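Local coordinates for protein MATE family efflux transporter (Vibrio cholerae, PDB 6IDP) that probably exports drugs and other toxic compounds across the bacterial inner membrane, as a MATE-family multidrug transporter whose conformation changes in response to protons, at residues Met58-Ile61 and Gly62-Gly66; Ile69-Thr72 and Ala73-Arg77. All coordinates share one frame; numbering follows the deposited sequence.

Contact 1 of 2, residues Met58-Ile61 and Gly62-Gly66; sequences MVII and GIQVG. With OLC ((2R)-2,3-dihydroxypropyl (9Z)-octadec-9-enoate), chain B.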
loop_
_atom_site.group_PDB
_atom_site.type_symbol
_atom_site.label_atom_id
_atom_site.label_comp_id
_atom_site.label_asym_id
_atom_site.label_seq_id
_atom_site.Cartn_x
_atom_site.Cartn_y
_atom_site.Cartn_z
ATOM N N MET A 58 -4.256 -8.992 5.020
ATOM C CA MET A 58 -3.338 -8.742 3.914
ATOM C C MET A 58 -3.961 -9.144 2.585
ATOM O O MET A 58 -3.776 -8.468 1.571
ATOM C CB MET A 58 -2.025 -9.498 4.115
ATOM C CG MET A 58 -1.176 -8.999 5.269
ATOM S SD MET A 58 0.499 -9.661 5.169
ATOM C CE MET A 58 0.155 -11.404 4.947
ATOM N N VAL A 59 -4.699 -10.250 2.602
ATOM C CA VAL A 59 -5.384 -10.740 1.414
ATOM C C VAL A 59 -6.441 -9.750 0.931
ATOM O O VAL A 59 -6.502 -9.431 -0.257
ATOM C CB VAL A 59 -6.037 -12.110 1.678
ATOM C CG1 VAL A 59 -7.036 -12.453 0.583
ATOM C CG2 VAL A 59 -4.968 -13.187 1.792
ATOM N N ILE A 60 -7.265 -9.260 1.854
ATOM C CA ILE A 60 -8.293 -8.285 1.510
ATOM C C ILE A 60 -7.663 -6.992 1.004
ATOM O O ILE A 60 -8.109 -6.421 0.009
ATOM C CB ILE A 60 -9.205 -7.955 2.709
ATOM C CG1 ILE A 60 -9.771 -9.233 3.326
ATOM C CG2 ILE A 60 -10.328 -7.016 2.283
ATOM C CD1 ILE A 60 -10.551 -10.084 2.357
ATOM N N ILE A 61 -6.622 -6.539 1.696
ATOM C CA ILE A 61 -5.929 -5.316 1.315
ATOM C C ILE A 61 -5.281 -5.474 -0.058
ATOM O O ILE A 61 -5.389 -4.587 -0.905
ATOM C CB ILE A 61 -4.862 -4.923 2.356
ATOM C CG1 ILE A 61 -5.527 -4.606 3.696
ATOM C CG2 ILE A 61 -4.062 -3.722 1.875
ATOM C CD1 ILE A 61 -6.605 -3.548 3.608
ATOM N N GLY A 62 -4.626 -6.611 -0.277
ATOM C CA GLY A 62 -4.019 -6.905 -1.563
ATOM C C GLY A 62 -5.026 -6.895 -2.699
ATOM O O GLY A 62 -4.711 -6.497 -3.821
ATOM N N ILE A 63 -6.246 -7.329 -2.403
ATOM C CA ILE A 63 -7.305 -7.374 -3.401
ATOM C C ILE A 63 -7.841 -5.977 -3.715
ATOM O O ILE A 63 -7.975 -5.608 -4.883
ATOM C CB ILE A 63 -8.458 -8.288 -2.940
ATOM C CG1 ILE A 63 -8.054 -9.757 -3.091
ATOM C CG2 ILE A 63 -9.726 -8.005 -3.731
ATOM C CD1 ILE A 63 -9.049 -10.734 -2.503
ATOM N N GLN A 64 -8.125 -5.195 -2.678
ATOM C CA GLN A 64 -8.694 -3.867 -2.873
ATOM C C GLN A 64 -7.677 -2.902 -3.486
ATOM O O GLN A 64 -8.050 -1.995 -4.232
ATOM C CB GLN A 64 -9.239 -3.307 -1.552
ATOM C CG GLN A 64 -8.195 -2.762 -0.592
ATOM C CD GLN A 64 -8.801 -2.304 0.720
ATOM O OE1 GLN A 64 -9.389 -3.096 1.456
ATOM N NE2 GLN A 64 -8.662 -1.020 1.018
ATOM N N VAL A 65 -6.396 -3.100 -3.184
ATOM C CA VAL A 65 -5.353 -2.262 -3.768
ATOM C C VAL A 65 -5.207 -2.586 -5.254
ATOM O O VAL A 65 -5.103 -1.683 -6.083
ATOM C CB VAL A 65 -4.002 -2.437 -3.045
ATOM C CG1 VAL A 65 -2.871 -1.835 -3.865
ATOM C CG2 VAL A 65 -4.056 -1.782 -1.674
ATOM N N GLY A 66 -5.224 -3.876 -5.580
ATOM C CA GLY A 66 -5.191 -4.323 -6.961
ATOM C C GLY A 66 -6.297 -3.727 -7.817
ATOM O O GLY A 66 -6.063 -3.355 -8.968
HETATM C C18 OLC B . -9.629 4.607 4.381
HETATM C C10 OLC B . -3.864 1.184 2.228
HETATM C C9 OLC B . -2.929 1.713 1.412
HETATM C C17 OLC B . -9.259 3.478 3.445
HETATM C C11 OLC B . -5.016 0.387 1.657
HETATM C C8 OLC B . -3.021 1.516 -0.084
HETATM C C16 OLC B . -9.741 2.163 4.020
HETATM C C12 OLC B . -6.015 0.074 2.751
HETATM C C15 OLC B . -8.810 1.041 3.608
HETATM C C13 OLC B . -6.351 1.340 3.509
HETATM C C14 OLC B . -7.536 1.099 4.421
#
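I61 and Q64 run side by side, one turn apart on helix 54-80, and I61 CD1 and the Q64 amide end next to a bound monoolein (OLC) chain. Q64 reaches it through an unusual first torsion: CG sits between the backbone N and the carbonyl carbon (chi1 78°), with the rest of the chain extended. This brings Q64 CG to 3.4 Å from I61 O and lays the amide along the isoleucine, where Q64 OE1 meets I61 CD1 at 3.5 Å. The other end of the amide turns to the lipid, Q64 NE2 standing 3.3 Å from OLC C15. I61 CD1 also faces the lipid, 3.8 Å from OLC C12. In I61, CG2 is the branch anti to the backbone N, and it meets V65 CG2 at 4.0 Å; that same V65 methyl touches OLC C8. I61, Q64 and V65 thus form one lipid-facing strip. V59 and I63 form a second apolar pair, side by side, with V59 CG1 4.1 Å from I63 CD1. Beneath both runs i to i+4 backbone bonding, for example V65 N to I61 O at 2.9 Å; I63 N, bonded to V59 O, also makes a weak bond to I60 O. Beyond the segments Q64 also packs on A145, Y148 and F149 of helix 124-156, while I63 touches M241 of helix 226-259. The chemistry implies a mainly apolar surface that accepts an acyl chain through dispersion contacts: the lipid carbons beside Q64 NE2 offer it no acceptor, so the buried amide borders the hydrocarbon without a polar bond to it.

Contact 2 of 2, residues Ile69-Thr72 and Ala73-Arg77; sequences IATT and AVISR
T72 O is gripped twice by S76, through S76 OG at 2.6 Å and S76 N at 3.1 Å. The two donors approach differently: the hydroxyl is tilted 21° from the carbonyl plane, whereas the amide stands above that plane, 36° out of it. The serine torsion explains the hydroxyl bond: with OG between the backbone N and the carbonyl carbon (chi1 65°), the hydroxyl folds back over the preceding turn, while the amide bond is the ordinary helical one. The hydroxyl therefore gives its proton to the main chain of its own helix, which satisfies the polar end of a buried side chain. One residue earlier, T71 and I75 lie side by side and pointing alike, with T71 CG2 3.7 Å from I75 CD1. The T71 methyl is the branch anti to the backbone N, leaving OG1 beside that nitrogen, where it bonds to L67 O one turn back. I75 CB also packs against the backbone, 3.2 Å from T71 O, while I75 N bonds to the same oxygen at 3.1 Å. V74 repeats the pattern through V74 CG2, 3.3 Å from A70 O. Farther out, L90 of helix 84-111 covers V74 and I75, I236 and M237 of helix 226-259 meet A70, and P291 and P292 of helix 281-299 touch T72. The whole is typical of a buried transmembrane helix in an all-helical MATE bundle, in which serine and threonine hydroxyls turn back to carbonyls one turn earlier and apolar groups pack against neighbouring helices.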
loop_
_atom_site.group_PDB
_atom_site.type_symbol
_atom_site.label_atom_id
_atom_site.label_comp_id
_atom_site.label_asym_id
_atom_site.label_seq_id
_atom_site.Cartn_x
_atom_site.Cartn_y
_atom_site.Cartn_z
ATOM N N ILE A 69 -5.605 0.126 -8.206
ATOM C CA ILE A 69 -4.596 0.356 -9.233
ATOM C C ILE A 69 -5.217 0.268 -10.637
ATOM O O ILE A 69 -4.939 1.104 -11.495
ATOM C CB ILE A 69 -3.430 -0.653 -9.097
ATOM C CG1 ILE A 69 -2.652 -0.393 -7.800
ATOM C CG2 ILE A 69 -2.498 -0.578 -10.297
ATOM C CD1 ILE A 69 -1.532 -1.390 -7.530
ATOM N N ALA A 70 -6.072 -0.729 -10.858
ATOM C CA ALA A 70 -6.743 -0.895 -12.148
ATOM C C ALA A 70 -7.708 0.254 -12.425
ATOM O O ALA A 70 -7.785 0.761 -13.546
ATOM C CB ALA A 70 -7.485 -2.224 -12.196
ATOM N N THR A 71 -8.445 0.644 -11.391
ATOM C CA THR A 71 -9.397 1.742 -11.475
ATOM C C THR A 71 -8.725 3.043 -11.899
ATOM O O THR A 71 -9.204 3.735 -12.792
ATOM C CB THR A 71 -10.102 1.958 -10.125
ATOM O OG1 THR A 71 -10.767 0.751 -9.738
ATOM C CG2 THR A 71 -11.116 3.089 -10.222
ATOM N N THR A 72 -7.611 3.365 -11.255
ATOM C CA THR A 72 -6.911 4.615 -11.520
ATOM C C THR A 72 -6.342 4.650 -12.936
ATOM O O THR A 72 -6.486 5.644 -13.642
ATOM C CB THR A 72 -5.776 4.846 -10.499
ATOM O OG1 THR A 72 -6.344 5.209 -9.235
ATOM C CG2 THR A 72 -4.858 5.958 -10.961
ATOM N N ALA A 73 -5.718 3.553 -13.352
ATOM C CA ALA A 73 -5.085 3.483 -14.663
ATOM C C ALA A 73 -6.091 3.557 -15.817
ATOM O O ALA A 73 -5.879 4.284 -16.786
ATOM C CB ALA A 73 -4.256 2.213 -14.775
ATOM N N VAL A 74 -7.181 2.806 -15.717
ATOM C CA VAL A 74 -8.124 2.721 -16.824
ATOM C C VAL A 74 -9.010 3.963 -16.913
ATOM O O VAL A 74 -9.240 4.490 -18.003
ATOM C CB VAL A 74 -9.004 1.463 -16.714
ATOM C CG1 VAL A 74 -10.017 1.419 -17.848
ATOM C CG2 VAL A 74 -8.133 0.216 -16.738
ATOM N N ILE A 75 -9.491 4.442 -15.771
ATOM C CA ILE A 75 -10.383 5.596 -15.763
ATOM C C ILE A 75 -9.664 6.900 -16.120
ATOM O O ILE A 75 -10.192 7.699 -16.893
ATOM C CB ILE A 75 -11.084 5.750 -14.398
ATOM C CG1 ILE A 75 -12.038 4.575 -14.172
ATOM C CG2 ILE A 75 -11.851 7.063 -14.325
ATOM C CD1 ILE A 75 -12.950 4.739 -12.979
ATOM N N SER A 76 -8.462 7.113 -15.584
ATOM C CA SER A 76 -7.737 8.353 -15.869
ATOM C C SER A 76 -7.351 8.434 -17.346
ATOM O O SER A 76 -7.410 9.505 -17.948
ATOM C CB SER A 76 -6.493 8.491 -14.982
ATOM O OG SER A 76 -5.533 7.484 -15.252
ATOM N N ARG A 77 -6.975 7.301 -17.928
ATOM C CA ARG A 77 -6.652 7.257 -19.348
ATOM C C ARG A 77 -7.883 7.574 -20.195
ATOM O O ARG A 77 -7.794 8.316 -21.172
ATOM C CB ARG A 77 -6.080 5.891 -19.736
ATOM C CG ARG A 77 -5.639 5.811 -21.184
ATOM C CD ARG A 77 -4.877 4.532 -21.456
ATOM N NE ARG A 77 -4.424 4.461 -22.840
ATOM C CZ ARG A 77 -3.550 3.569 -23.295
ATOM N NH1 ARG A 77 -3.028 2.669 -22.473
ATOM N NH2 ARG A 77 -3.194 3.579 -24.572
#

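Overall arrangement
Contact 1 and contact 2 are successive portions of one element, helix 54-80, with their centres about 16 Å apart. Contact 1 closes at G66 before contact 2 opens at I69, and the two do not otherwise touch. Both belong to the same MatE domain. Contact 1 is nearer the middle of the chain, its centre about 9 Å from the chain centre against about 16 Å for contact 2. Helices 84-111, 124-156 and 226-259 pack on both portions, and helix 281-299 joins them at contact 2. One continuous helix thus carries both environments, consistent with a membrane-spanning element of the transporter that meets lipid in one portion and is more enclosed by its helix neighbours in the next.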